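Local coordinates for SusD superfamily protein (Bacteroides thetaiotaomicron VPI-5482, PDB 3HDX), which is a SusD-family outer-membrane protein that probably binds polysaccharides at the cell surface for uptake, at residues A[399-402]-A[406-409]; A[388-393]-A[417-422]; A[203-208]-A[363-368]. All coordinates share one frame; numbering follows the deposited sequence.

Interaction 1: A[399-402]-A[406-409]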
ATOM      1  N   VAL A 399      -8.221  -0.424 -26.197  1.00 15.16           N
ATOM      2  CA  VAL A 399      -8.723   0.884 -26.517  1.00 16.08           C
ATOM      3  C   VAL A 399      -7.677   1.685 -27.283  1.00 16.07           C
ATOM      4  O   VAL A 399      -6.500   1.342 -27.290  1.00 16.54           O
ATOM      5  CB  VAL A 399      -9.219   1.667 -25.284  1.00 15.26           C
ATOM      6  CG1 VAL A 399     -10.475   0.966 -24.679  1.00 16.66           C
ATOM      7  CG2 VAL A 399      -8.069   1.829 -24.226  1.00 16.47           C
ATOM      8  N   SER A 400      -8.154   2.731 -27.956  1.00 16.66           N
ATOM      9  CA  SER A 400      -7.271   3.636 -28.686  0.50 17.40           C
ATOM     10  C   SER A 400      -7.637   5.074 -28.360  1.00 16.81           C
ATOM     11  O   SER A 400      -8.801   5.438 -28.123  1.00 16.58           O
ATOM     12  CB  SER A 400      -7.289   3.345 -30.183  0.50 18.91           C
ATOM     13  OG  SER A 400      -8.554   3.649 -30.697  0.50 20.81           O
ATOM     14  N   PHE A 401      -6.618   5.925 -28.351  1.00 17.48           N
ATOM     15  CA  PHE A 401      -6.793   7.314 -27.921  1.00 17.54           C
ATOM     16  C   PHE A 401      -7.827   8.103 -28.762  1.00 16.70           C
ATOM     17  O   PHE A 401      -8.700   8.768 -28.189  1.00 17.05           O
ATOM     18  CB  PHE A 401      -5.407   7.997 -27.833  1.00 17.95           C
ATOM     19  CG  PHE A 401      -5.392   9.325 -27.127  1.00 17.93           C
ATOM     20  CD1 PHE A 401      -6.121   9.542 -25.943  1.00 18.18           C
ATOM     21  CD2 PHE A 401      -4.568  10.362 -27.584  1.00 19.40           C
ATOM     22  CE1 PHE A 401      -6.083  10.760 -25.286  1.00 18.22           C
ATOM     23  CE2 PHE A 401      -4.500  11.593 -26.871  1.00 18.86           C
ATOM     24  CZ  PHE A 401      -5.254  11.777 -25.738  1.00 18.95           C
ATOM     25  N   LYS A 402      -7.754   7.986 -30.097  1.00 17.03           N
ATOM     26  CA  LYS A 402      -8.704   8.730 -30.948  1.00 18.06           C
ATOM     27  C   LYS A 402     -10.103   8.158 -30.937  1.00 16.94           C
ATOM     28  O   LYS A 402     -11.069   8.856 -30.582  1.00 18.03           O
ATOM     29  CB  LYS A 402      -8.168   8.854 -32.382  1.00 21.10           C
ATOM     30  CG  LYS A 402      -9.033   9.691 -33.289  1.00 25.64           C
ATOM     31  CD  LYS A 402      -8.360   9.825 -34.664  1.00 29.15           C
ATOM     32  CE  LYS A 402      -9.301  10.447 -35.676  1.00 32.34           C
ATOM     33  NZ  LYS A 402      -9.914  11.752 -35.236  1.00 34.95           N
ATOM     34  N   GLY A 406     -11.390  10.344 -28.088  1.00 18.49           N
ATOM     35  CA  GLY A 406     -11.380  11.576 -28.894  1.00 18.84           C
ATOM     36  C   GLY A 406     -10.120  12.408 -28.729  1.00 19.14           C
ATOM     37  O   GLY A 406     -10.192  13.632 -28.821  1.00 20.56           O
ATOM     38  N   ASN A 407      -8.979  11.746 -28.453  1.00 18.40           N
ATOM     39  CA  ASN A 407      -7.714  12.413 -28.171  1.00 18.97           C
ATOM     40  C   ASN A 407      -7.799  13.396 -26.983  1.00 19.86           C
ATOM     41  O   ASN A 407      -7.033  14.350 -26.906  1.00 21.45           O
ATOM     42  CB  ASN A 407      -7.138  13.088 -29.448  1.00 21.21           C
ATOM     43  CG  ASN A 407      -6.738  12.072 -30.537  1.00 22.71           C
ATOM     44  OD1 ASN A 407      -6.436  10.928 -30.263  1.00 24.58           O
ATOM     45  ND2 ASN A 407      -6.716  12.519 -31.783  1.00 27.22           N
ATOM     46  N   ASN A 408      -8.690  13.108 -26.038  1.00 18.61           N
ATOM     47  CA  ASN A 408      -8.923  13.968 -24.871  1.00 18.01           C
ATOM     48  C   ASN A 408      -8.117  13.377 -23.700  1.00 17.42           C
ATOM     49  O   ASN A 408      -8.460  12.307 -23.186  1.00 17.60           O
ATOM     50  CB  ASN A 408     -10.405  14.086 -24.564  1.00 19.72           C
ATOM     51  CG  ASN A 408     -10.695  15.055 -23.449  1.00 21.51           C
ATOM     52  OD1 ASN A 408     -10.140  14.949 -22.377  1.00 21.60           O
ATOM     53  ND2 ASN A 408     -11.605  16.008 -23.694  1.00 25.33           N
ATOM     54  N   ARG A 409      -7.080  14.103 -23.304  1.00 17.67           N
ATOM     55  CA  ARG A 409      -6.164  13.705 -22.199  1.00 17.81           C
ATOM     56  C   ARG A 409      -6.923  13.446 -20.896  1.00 16.13           C
ATOM     57  O   ARG A 409      -6.682  12.436 -20.227  1.00 14.59           O
ATOM     58  CB  ARG A 409      -5.080  14.796 -21.976  1.00 19.65           C
ATOM     59  CG  ARG A 409      -4.149  14.652 -20.768  1.00 23.83           C
ATOM     60  CD  ARG A 409      -3.273  15.970 -20.612  1.00 25.55           C
ATOM     61  NE  ARG A 409      -2.567  16.131 -19.321  1.00 29.65           N
ATOM     62  CZ  ARG A 409      -3.035  16.733 -18.205  1.00 31.38           C
ATOM     63  NH1 ARG A 409      -4.254  17.290 -18.139  1.00 32.75           N
ATOM     64  NH2 ARG A 409      -2.258  16.795 -17.116  1.00 32.36           N
TER

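Interaction 2: A[388-393]-A[417-422]. With EDO (1,2-ethanediol), chain G; EDO (1,2-ethanediol), chain E.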
ATOM      1  N   ASN A 388      -3.767  -0.658 -21.830  1.00 13.62           N
ATOM      2  CA  ASN A 388      -4.169  -1.875 -22.529  1.00 13.85           C
ATOM      3  C   ASN A 388      -3.572  -3.160 -21.975  1.00 14.22           C
ATOM      4  O   ASN A 388      -4.221  -4.203 -22.034  1.00 14.99           O
ATOM      5  CB  ASN A 388      -3.931  -1.773 -24.049  1.00 13.84           C
ATOM      6  CG  ASN A 388      -4.976  -0.929 -24.755  1.00 13.58           C
ATOM      7  OD1 ASN A 388      -6.120  -0.816 -24.282  1.00 14.48           O
ATOM      8  ND2 ASN A 388      -4.614  -0.356 -25.896  1.00 15.87           N
HETATM    9  N   MSE A 389      -2.347  -3.090 -21.441  1.00 14.48           N
HETATM   10  CA  MSE A 389      -1.726  -4.261 -20.826  1.00 14.75           C
HETATM   11  C   MSE A 389      -2.587  -4.848 -19.720  1.00 13.64           C
HETATM   12  O   MSE A 389      -2.720  -6.087 -19.587  1.00 15.42           O
HETATM   13  CB  MSE A 389      -0.333  -3.965 -20.291  1.00 15.05           C
HETATM   14  CG  MSE A 389       0.671  -3.694 -21.331  1.00 16.33           C
HETATM   15 SE   MSE A 389       2.397  -3.275 -20.588  0.75 17.13          SE
HETATM   16  CE  MSE A 389       3.170  -2.626 -22.249  1.00 21.06           C
ATOM     17  N   ILE A 390      -3.170  -3.962 -18.916  1.00 12.82           N
ATOM     18  CA  ILE A 390      -4.029  -4.386 -17.820  1.00 13.72           C
ATOM     19  C   ILE A 390      -5.389  -4.845 -18.371  1.00 12.84           C
ATOM     20  O   ILE A 390      -5.864  -5.943 -18.025  1.00 13.32           O
ATOM     21  CB  ILE A 390      -4.196  -3.259 -16.795  1.00 14.99           C
ATOM     22  CG1 ILE A 390      -2.775  -2.712 -16.339  1.00 17.71           C
ATOM     23  CG2 ILE A 390      -5.191  -3.757 -15.706  1.00 15.10           C
ATOM     24  CD1 ILE A 390      -1.725  -3.676 -16.002  1.00 18.78           C
ATOM     25  N   ARG A 391      -6.002  -4.020 -19.246  1.00 12.18           N
ATOM     26  CA  ARG A 391      -7.324  -4.355 -19.813  1.00 12.48           C
ATOM     27  C   ARG A 391      -7.372  -5.731 -20.459  1.00 12.78           C
ATOM     28  O   ARG A 391      -8.269  -6.543 -20.148  1.00 14.25           O
ATOM     29  CB  ARG A 391      -7.722  -3.322 -20.833  1.00 12.69           C
ATOM     30  CG  ARG A 391      -8.092  -1.957 -20.250  1.00 12.05           C
ATOM     31  CD  ARG A 391      -8.408  -0.985 -21.386  1.00 13.07           C
ATOM     32  NE  ARG A 391      -9.517  -1.471 -22.201  1.00 13.44           N
ATOM     33  CZ  ARG A 391     -10.814  -1.241 -21.954  1.00 12.67           C
ATOM     34  NH1 ARG A 391     -11.228  -0.490 -20.909  1.00 13.12           N
ATOM     35  NH2 ARG A 391     -11.726  -1.780 -22.767  1.00 14.01           N
ATOM     36  N   THR A 392      -6.373  -6.008 -21.297  1.00 13.98           N
ATOM     37  CA  THR A 392      -6.355  -7.262 -22.065  1.00 14.48           C
ATOM     38  C   THR A 392      -6.025  -8.500 -21.232  1.00 15.49           C
ATOM     39  O   THR A 392      -6.131  -9.629 -21.769  1.00 18.07           O
ATOM     40  CB  THR A 392      -5.449  -7.174 -23.305  1.00 15.83           C
ATOM     41  OG1 THR A 392      -4.105  -6.980 -22.888  1.00 17.84           O
ATOM     42  CG2 THR A 392      -5.903  -6.021 -24.225  1.00 16.49           C
ATOM     43  N   ASN A 393      -5.561  -8.330 -19.971  1.00 13.32           N
ATOM     44  CA  ASN A 393      -5.410  -9.464 -19.057  1.00 13.54           C
ATOM     45  C   ASN A 393      -6.645  -9.608 -18.139  1.00 12.30           C
ATOM     46  O   ASN A 393      -6.651 -10.436 -17.213  1.00 13.43           O
ATOM     47  CB  ASN A 393      -4.160  -9.376 -18.219  1.00 14.28           C
ATOM     48  CG  ASN A 393      -3.653 -10.746 -17.765  1.00 16.47           C
ATOM     49  OD1 ASN A 393      -3.736 -11.752 -18.501  1.00 17.55           O
ATOM     50  ND2 ASN A 393      -3.103 -10.791 -16.560  1.00 15.55           N
ATOM     51  N   PHE A 417      -7.914   5.988 -14.027  1.00 11.08           N
ATOM     52  CA  PHE A 417      -8.391   5.872 -12.633  1.00 10.81           C
ATOM     53  C   PHE A 417      -9.551   4.880 -12.447  1.00 10.93           C
ATOM     54  O   PHE A 417      -9.601   4.221 -11.426  1.00 11.80           O
ATOM     55  CB  PHE A 417      -8.649   7.233 -12.019  1.00 10.78           C
ATOM     56  CG  PHE A 417      -7.388   7.898 -11.616  1.00 11.03           C
ATOM     57  CD1 PHE A 417      -6.735   7.498 -10.449  1.00 11.15           C
ATOM     58  CD2 PHE A 417      -6.797   8.886 -12.397  1.00 10.42           C
ATOM     59  CE1 PHE A 417      -5.538   8.101 -10.060  1.00 11.26           C
ATOM     60  CE2 PHE A 417      -5.621   9.465 -12.006  1.00 11.28           C
ATOM     61  CZ  PHE A 417      -4.975   9.072 -10.860  1.00 10.61           C
ATOM     62  N   GLU A 418     -10.434   4.723 -13.442  1.00 12.17           N
ATOM     63  CA  GLU A 418     -11.477   3.693 -13.341  1.00 12.11           C
ATOM     64  C   GLU A 418     -10.858   2.304 -13.427  1.00 11.80           C
ATOM     65  O   GLU A 418     -11.340   1.385 -12.789  1.00 12.57           O
ATOM     66  CB  GLU A 418     -12.542   3.855 -14.432  1.00 12.82           C
ATOM     67  CG  GLU A 418     -13.343   5.123 -14.286  1.00 13.21           C
ATOM     68  CD  GLU A 418     -14.003   5.307 -12.919  1.00 14.95           C
ATOM     69  OE1 GLU A 418     -14.594   4.350 -12.422  1.00 15.63           O
ATOM     70  OE2 GLU A 418     -13.922   6.436 -12.359  1.00 17.80           O
ATOM     71  N   GLU A 419      -9.812   2.149 -14.247  1.00 11.43           N
ATOM     72  CA  GLU A 419      -9.117   0.855 -14.314  1.00 11.95           C
ATOM     73  C   GLU A 419      -8.438   0.534 -12.970  1.00 12.34           C
ATOM     74  O   GLU A 419      -8.459  -0.616 -12.495  1.00 12.21           O
ATOM     75  CB  GLU A 419      -8.156   0.766 -15.498  1.00 12.32           C
ATOM     76  CG  GLU A 419      -7.710  -0.699 -15.789  1.00 13.59           C
ATOM     77  CD  GLU A 419      -8.831  -1.625 -16.230  1.00 14.69           C
ATOM     78  OE1 GLU A 419      -9.863  -1.166 -16.775  1.00 15.55           O
ATOM     79  OE2 GLU A 419      -8.649  -2.848 -16.076  1.00 15.01           O
ATOM     80  N   ARG A 420      -7.785   1.524 -12.367  1.00 12.46           N
ATOM     81  CA  ARG A 420      -7.237   1.325 -11.023  1.00 11.85           C
ATOM     82  C   ARG A 420      -8.344   0.950 -10.008  1.00 10.77           C
ATOM     83  O   ARG A 420      -8.148   0.130  -9.105  1.00 12.51           O
ATOM     84  CB  ARG A 420      -6.520   2.594 -10.555  1.00 11.63           C
ATOM     85  CG  ARG A 420      -5.266   2.904 -11.318  1.00 12.57           C
ATOM     86  CD  ARG A 420      -4.490   4.125 -10.789  1.00 12.15           C
ATOM     87  NE  ARG A 420      -3.979   3.923  -9.420  1.00 11.70           N
ATOM     88  CZ  ARG A 420      -2.845   3.312  -9.102  1.00 12.06           C
ATOM     89  NH1 ARG A 420      -1.953   2.924 -10.028  1.00 12.69           N
ATOM     90  NH2 ARG A 420      -2.549   3.153  -7.826  1.00 11.99           N
ATOM     91  N   ARG A 421      -9.481   1.631 -10.129  1.00 11.02           N
ATOM     92  CA  ARG A 421     -10.631   1.409  -9.243  1.00 11.45           C
ATOM     93  C   ARG A 421     -11.035  -0.063  -9.299  1.00 12.44           C
ATOM     94  O   ARG A 421     -11.303  -0.656  -8.278  1.00 12.97           O
ATOM     95  CB  ARG A 421     -11.779   2.289  -9.666  1.00 12.00           C
ATOM     96  CG  ARG A 421     -13.019   2.307  -8.776  1.00 11.59           C
ATOM     97  CD  ARG A 421     -14.028   3.235  -9.411  1.00 12.78           C
ATOM     98  NE  ARG A 421     -15.164   3.559  -8.527  1.00 13.89           N
ATOM     99  CZ  ARG A 421     -16.181   4.323  -8.890  1.00 14.10           C
ATOM    100  NH1 ARG A 421     -16.246   4.860 -10.103  1.00 16.59           N
ATOM    101  NH2 ARG A 421     -17.136   4.613  -7.997  1.00 15.00           N
ATOM    102  N   ARG A 422     -11.097  -0.602 -10.512  1.00 12.04           N
ATOM    103  CA  ARG A 422     -11.399  -2.002 -10.709  1.00 11.67           C
ATOM    104  C   ARG A 422     -10.278  -2.959 -10.277  1.00 11.00           C
ATOM    105  O   ARG A 422     -10.500  -3.907  -9.525  1.00 12.37           O
ATOM    106  CB  ARG A 422     -11.788  -2.258 -12.175  1.00 10.91           C
ATOM    107  CG  ARG A 422     -13.087  -1.619 -12.570  1.00 13.12           C
ATOM    108  CD  ARG A 422     -13.512  -1.996 -13.951  1.00 13.66           C
ATOM    109  NE  ARG A 422     -12.728  -1.305 -14.960  1.00 15.23           N
ATOM    110  CZ  ARG A 422     -13.053  -0.163 -15.574  1.00 15.65           C
ATOM    111  NH1 ARG A 422     -14.181   0.476 -15.312  1.00 17.12           N
ATOM    112  NH2 ARG A 422     -12.228   0.330 -16.482  1.00 15.69           N
TER
HETATM  113  C1  EDO G 606     -15.162  -1.034 -22.678  1.00 25.56           C
HETATM  114  O1  EDO G 606     -14.618  -2.086 -21.850  1.00 19.88           O
HETATM  115  C2  EDO G 606     -16.479  -1.431 -23.320  1.00 26.11           C
HETATM  116  O2  EDO G 606     -17.462  -1.737 -22.319  1.00 27.57           O
HETATM  117  C1  EDO E 604     -14.069   8.826 -10.001  1.00 25.44           C
HETATM  118  O1  EDO E 604     -13.663   7.450  -9.870  1.00 23.50           O
HETATM  119  C2  EDO E 604     -15.542   8.971  -9.712  1.00 26.42           C
HETATM  120  O2  EDO E 604     -15.775   8.564  -8.362  1.00 24.21           O
HETATM  121  O   HOH W   1      -9.721   0.695 -18.849  1.00 15.53           O

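Interaction 3: A[203-208]-A[363-368]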
ATOM      1  N   LEU A 203       9.532   5.246  -4.245  1.00 10.43           N
ATOM      2  CA  LEU A 203       9.940   6.481  -4.965  1.00 10.67           C
ATOM      3  C   LEU A 203       8.911   6.890  -6.002  1.00  9.66           C
ATOM      4  O   LEU A 203       8.508   8.048  -6.054  1.00 11.52           O
ATOM      5  CB  LEU A 203      11.322   6.339  -5.634  1.00 11.97           C
ATOM      6  CG  LEU A 203      12.531   6.421  -4.702  1.00 12.55           C
ATOM      7  CD1 LEU A 203      13.761   6.047  -5.513  1.00 13.62           C
ATOM      8  CD2 LEU A 203      12.681   7.839  -4.176  1.00 12.09           C
ATOM      9  N   ALA A 204       8.483   5.931  -6.823  1.00 10.25           N
ATOM     10  CA  ALA A 204       7.502   6.236  -7.866  1.00 10.24           C
ATOM     11  C   ALA A 204       6.229   6.859  -7.277  1.00  9.85           C
ATOM     12  O   ALA A 204       5.716   7.842  -7.787  1.00 10.73           O
ATOM     13  CB  ALA A 204       7.148   4.967  -8.696  1.00 10.85           C
ATOM     14  N   HIS A 205       5.736   6.239  -6.214  1.00  9.44           N
ATOM     15  CA  HIS A 205       4.533   6.728  -5.548  1.00  9.31           C
ATOM     16  C   HIS A 205       4.714   8.048  -4.803  1.00 10.50           C
ATOM     17  O   HIS A 205       3.771   8.846  -4.750  1.00 11.78           O
ATOM     18  CB  HIS A 205       3.872   5.628  -4.721  1.00 10.58           C
ATOM     19  CG  HIS A 205       3.006   4.732  -5.541  1.00 11.00           C
ATOM     20  ND1 HIS A 205       1.843   5.197  -6.123  1.00 11.56           N
ATOM     21  CD2 HIS A 205       3.098   3.414  -5.855  1.00 12.82           C
ATOM     22  CE1 HIS A 205       1.269   4.202  -6.780  1.00 12.87           C
ATOM     23  NE2 HIS A 205       2.016   3.114  -6.649  1.00 12.36           N
ATOM     24  N   ILE A 206       5.857   8.255  -4.137  1.00 10.36           N
ATOM     25  CA  ILE A 206       6.116   9.547  -3.500  1.00 10.59           C
ATOM     26  C   ILE A 206       6.056  10.620  -4.591  1.00 10.68           C
ATOM     27  O   ILE A 206       5.376  11.644  -4.442  1.00 11.34           O
ATOM     28  CB  ILE A 206       7.507   9.625  -2.839  1.00 10.65           C
ATOM     29  CG1 ILE A 206       7.565   8.726  -1.594  1.00 12.14           C
ATOM     30  CG2 ILE A 206       7.845  11.086  -2.468  1.00 11.02           C
ATOM     31  CD1 ILE A 206       9.006   8.404  -1.065  1.00 11.56           C
ATOM     32  N   CYS A 207       6.750  10.360  -5.698  1.00 10.84           N
ATOM     33  CA  CYS A 207       6.780  11.343  -6.789  1.00 11.50           C
ATOM     34  C   CYS A 207       5.393  11.624  -7.347  1.00 10.34           C
ATOM     35  O   CYS A 207       5.030  12.777  -7.559  1.00 11.40           O
ATOM     36  CB  CYS A 207       7.776  10.928  -7.884  1.00 12.00           C
ATOM     37  SG  CYS A 207       9.495  10.907  -7.310  1.00 14.27           S
ATOM     38  N   ALA A 208       4.606  10.586  -7.598  1.00 11.03           N
ATOM     39  CA  ALA A 208       3.258  10.806  -8.098  1.00 10.61           C
ATOM     40  C   ALA A 208       2.395  11.613  -7.100  1.00 11.14           C
ATOM     41  O   ALA A 208       1.643  12.493  -7.506  1.00 11.11           O
ATOM     42  CB  ALA A 208       2.551   9.451  -8.412  1.00 11.63           C
ATOM     43  N   LEU A 363       2.863  -5.327 -10.248  1.00 11.54           N
ATOM     44  CA  LEU A 363       3.084  -4.792 -11.602  0.50 11.39           C
ATOM     45  C   LEU A 363       1.915  -4.027 -12.192  1.00 11.14           C
ATOM     46  O   LEU A 363       2.105  -3.016 -12.874  1.00 11.62           O
ATOM     47  CB  LEU A 363       3.596  -5.845 -12.607  0.50 12.12           C
ATOM     48  CG  LEU A 363       5.115  -6.043 -12.570  0.50 11.45           C
ATOM     49  CD1 LEU A 363       5.528  -7.240 -13.424  0.50 11.36           C
ATOM     50  CD2 LEU A 363       5.881  -4.804 -12.978  0.50 12.65           C
ATOM     51  N   GLU A 364       0.697  -4.463 -11.898  1.00 11.50           N
ATOM     52  CA  GLU A 364      -0.479  -3.783 -12.475  1.00 10.82           C
ATOM     53  C   GLU A 364      -0.597  -2.341 -11.947  1.00 10.79           C
ATOM     54  O   GLU A 364      -0.978  -1.417 -12.683  1.00 12.35           O
ATOM     55  CB  GLU A 364      -1.784  -4.558 -12.216  1.00 11.47           C
ATOM     56  CG  GLU A 364      -1.901  -5.917 -12.944  1.00 12.08           C
ATOM     57  CD  GLU A 364      -1.132  -7.066 -12.332  1.00 12.06           C
ATOM     58  OE1 GLU A 364      -0.445  -6.877 -11.285  1.00 12.15           O
ATOM     59  OE2 GLU A 364      -1.254  -8.172 -12.886  1.00 12.98           O
ATOM     60  N   ASP A 365      -0.324  -2.170 -10.657  1.00 10.83           N
ATOM     61  CA  ASP A 365      -0.313  -0.833 -10.032  1.00 10.91           C
ATOM     62  C   ASP A 365       0.707   0.076 -10.734  1.00 10.22           C
ATOM     63  O   ASP A 365       0.371   1.168 -11.187  1.00 11.60           O
ATOM     64  CB  ASP A 365      -0.034  -0.907  -8.541  1.00 10.19           C
ATOM     65  CG  ASP A 365       0.260   0.462  -7.931  1.00 11.87           C
ATOM     66  OD1 ASP A 365      -0.485   1.426  -8.235  1.00 14.33           O
ATOM     67  OD2 ASP A 365       1.258   0.572  -7.165  1.00 13.96           O
ATOM     68  N   ILE A 366       1.946  -0.414 -10.818  1.00 11.58           N
ATOM     69  CA  ILE A 366       3.033   0.365 -11.389  1.00 10.04           C
ATOM     70  C   ILE A 366       2.802   0.676 -12.883  1.00  9.90           C
ATOM     71  O   ILE A 366       3.117   1.765 -13.347  1.00 11.10           O
ATOM     72  CB  ILE A 366       4.397  -0.318 -11.152  1.00 11.76           C
ATOM     73  CG1 ILE A 366       4.687  -0.453  -9.633  1.00 12.56           C
ATOM     74  CG2 ILE A 366       5.535   0.440 -11.840  1.00 12.19           C
ATOM     75  CD1 ILE A 366       4.710   0.813  -8.820  1.00 13.71           C
ATOM     76  N   THR A 367       2.196  -0.271 -13.606  1.00 11.20           N
ATOM     77  CA  THR A 367       1.862  -0.090 -15.011  1.00 10.88           C
ATOM     78  C   THR A 367       0.800   0.969 -15.196  1.00 10.97           C
ATOM     79  O   THR A 367       0.954   1.855 -16.054  1.00 12.38           O
ATOM     80  CB  THR A 367       1.483  -1.433 -15.643  1.00 11.98           C
ATOM     81  OG1 THR A 367       2.603  -2.323 -15.488  1.00 13.18           O
ATOM     82  CG2 THR A 367       1.061  -1.297 -17.130  1.00 13.05           C
ATOM     83  N   LEU A 368      -0.212   0.956 -14.327  1.00 10.46           N
ATOM     84  CA  LEU A 368      -1.270   1.995 -14.398  1.00 11.69           C
ATOM     85  C   LEU A 368      -0.708   3.334 -13.934  1.00 11.13           C
ATOM     86  O   LEU A 368      -1.080   4.372 -14.469  1.00 11.05           O
ATOM     87  CB  LEU A 368      -2.554   1.598 -13.622  1.00 10.87           C
ATOM     88  CG  LEU A 368      -3.310   0.413 -14.220  1.00 11.67           C
ATOM     89  CD1 LEU A 368      -4.366  -0.164 -13.223  1.00 12.70           C
ATOM     90  CD2 LEU A 368      -3.947   0.783 -15.598  1.00 13.39           C
TER

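Interaction 1: A[399-402]-A[406-409]
F401 lays one face of its ring over the backbone of N407, whose CA stands 3.5 Å from the centre of the F401 ring and close to its normal, a CH-pi contact. A chi1 near trans (-167°) sends the phenyl group along the turn, and CE1 of F401 lies 3.5 Å from N408 O, at the ring edge. The side chain of N407 comes back towards the start of the helix. Its OD1 approaches F401 CD2 to 3.3 Å, with the amide plane turned 47° from the ring, and packs against the aliphatic base of K402, where CB is 3.4 Å from N407 OD1. The rest of the lysine leads away from the contact.

Two backbone bonds close the turn underneath. G406 N donates to K402 O at 2.9 Å, a bent i to i+4 link, while N407 N reaches F401 O at 3.0 Å in a nearly straight bond (168°), an i to i+6 link. G406 and N407 each have positive phi, which swings the chain out of the helix and brings N407 under the phenyl ring. Beyond it, N408 caps the following helix through OD1 to S411 N, and R409 NE binds C375 O. F401 also touches S380 and V384 of helix 380-391. The arrangement is that of a tight turn between two successive helices: short helix 401-405 is followed by two residues, G406 and N407, of left-handed helical conformation, and helix 409-423 starts at the N-cap N408.

Interaction 2: A[388-393]-A[417-422]
Van der Waals contact between I390, R391 and the carboxylate arm of E419 is slight: I390 CG2 lies 3.6 Å from E419 OE2, and R391 CG is 4.0 Å from E419 OE1. The glutamate leaves its helix with chi1 at -165° and bends at chi2, which carries the carboxylate across the gap between helices 380-391 and 409-423.

No direct hydrogen bond joins the segments. R391 NH1 and E419 OE1 stay 4.4 Å apart, the oxygen well out of the guanidinium plane, and one water bridges them. It accepts from R391 NH1 at 2.8 Å and donates to E419 OE1 at 2.8 Å.

Salt bridges run along the helix and outwards. R422 NH2 meets E419 OE1 at 2.8 Å in the plane of its own guanidinium, on the anti side of the carboxylate oxygen and tilted 30° out of the carboxylate plane, and E419 OE2 is taken by R311. R391 has other partners: its NE binds R397 O, and its NH2 gives a hydrogen bond to O1 of an ethanediol (chain G) at 3.0 Å, probably a molecule from the crystallisation liquor.

A buried carboxylate thus has both oxygens engaged by arginines, with R391 coupled to it through water. Such surroundings would be expected to favour the ionised form of E419; between the two helices the link is water-mediated and electrostatic, with only slight side-chain contact.

Interaction 3: A[203-208]-A[363-368]
D365 OD2 is gripped by two groups, H205 NE2 of helix 196-209 and the hydroxyl of T361 at the end of strand 358-361. The histidine bond is short: NE2 of H205 donates to OD2 of D365 at 2.7 Å with an angle of 158° at the hydrogen. It uses the syn lone pair of that oxygen, and the imidazole and carboxylate are nearly coplanar, their planes 5° apart, so the two groups meet edge to edge. The ring carbon CE1 of H205 lies alongside the other oxygen, 3.6 Å from D365 OD1.

That second oxygen is held by a salt bridge to R420 of helix 409-423, which is itself in cation-pi contact with W429, the residue that stacks on the H205 ring and also touches D365. A chi1 of 168° turns the D365 carboxylate away from its own backbone N and towards the histidine, and the partners on both oxygens should restrict its rotation.

This is a buried polar link between two helices far apart in sequence, one from the N-terminal family region and one from the SusD region of a largely helical protein whose families belong to the TPR clan. It is a histidine-carboxylate pair within the helical core, and between these two segments the contact is made by side chains.

Beside the polar pair I366 supplies the apolar contact, its CD1 4.2 Å from H205 NE2 and oblique to the ring. I366 and A204 both touch S220 of helix 213-226, which packs against the two helices. Within helix 363-376, L363 O accepts twice, from T367 N at 2.8 Å and from T367 OG1 at 2.7 Å.

Interactions 2 and 3 meet directly: R420 NH2 of segment 417-422 forms a salt bridge with D365 OD1 at 2.7 Å, and I390 CG1 packs on L368 CD2 at 3.8 Å, so helix 363-376 of interaction 3 also packs on both segments of interaction 2; the centres are 14 Å apart. Interaction 1, nested in the chain loop that interaction 2 closes, touches it through V399, with V399 N 2.9 Å from N388 OD1 in a probable hydrogen bond. Interactions 1 and 3 do not touch, their nearest atoms being about 10 Å apart. One ethanediol (chain G) bonds R391 of interaction 2, the other (chain E) E418, away from the contact; both are probably crystallisation additives.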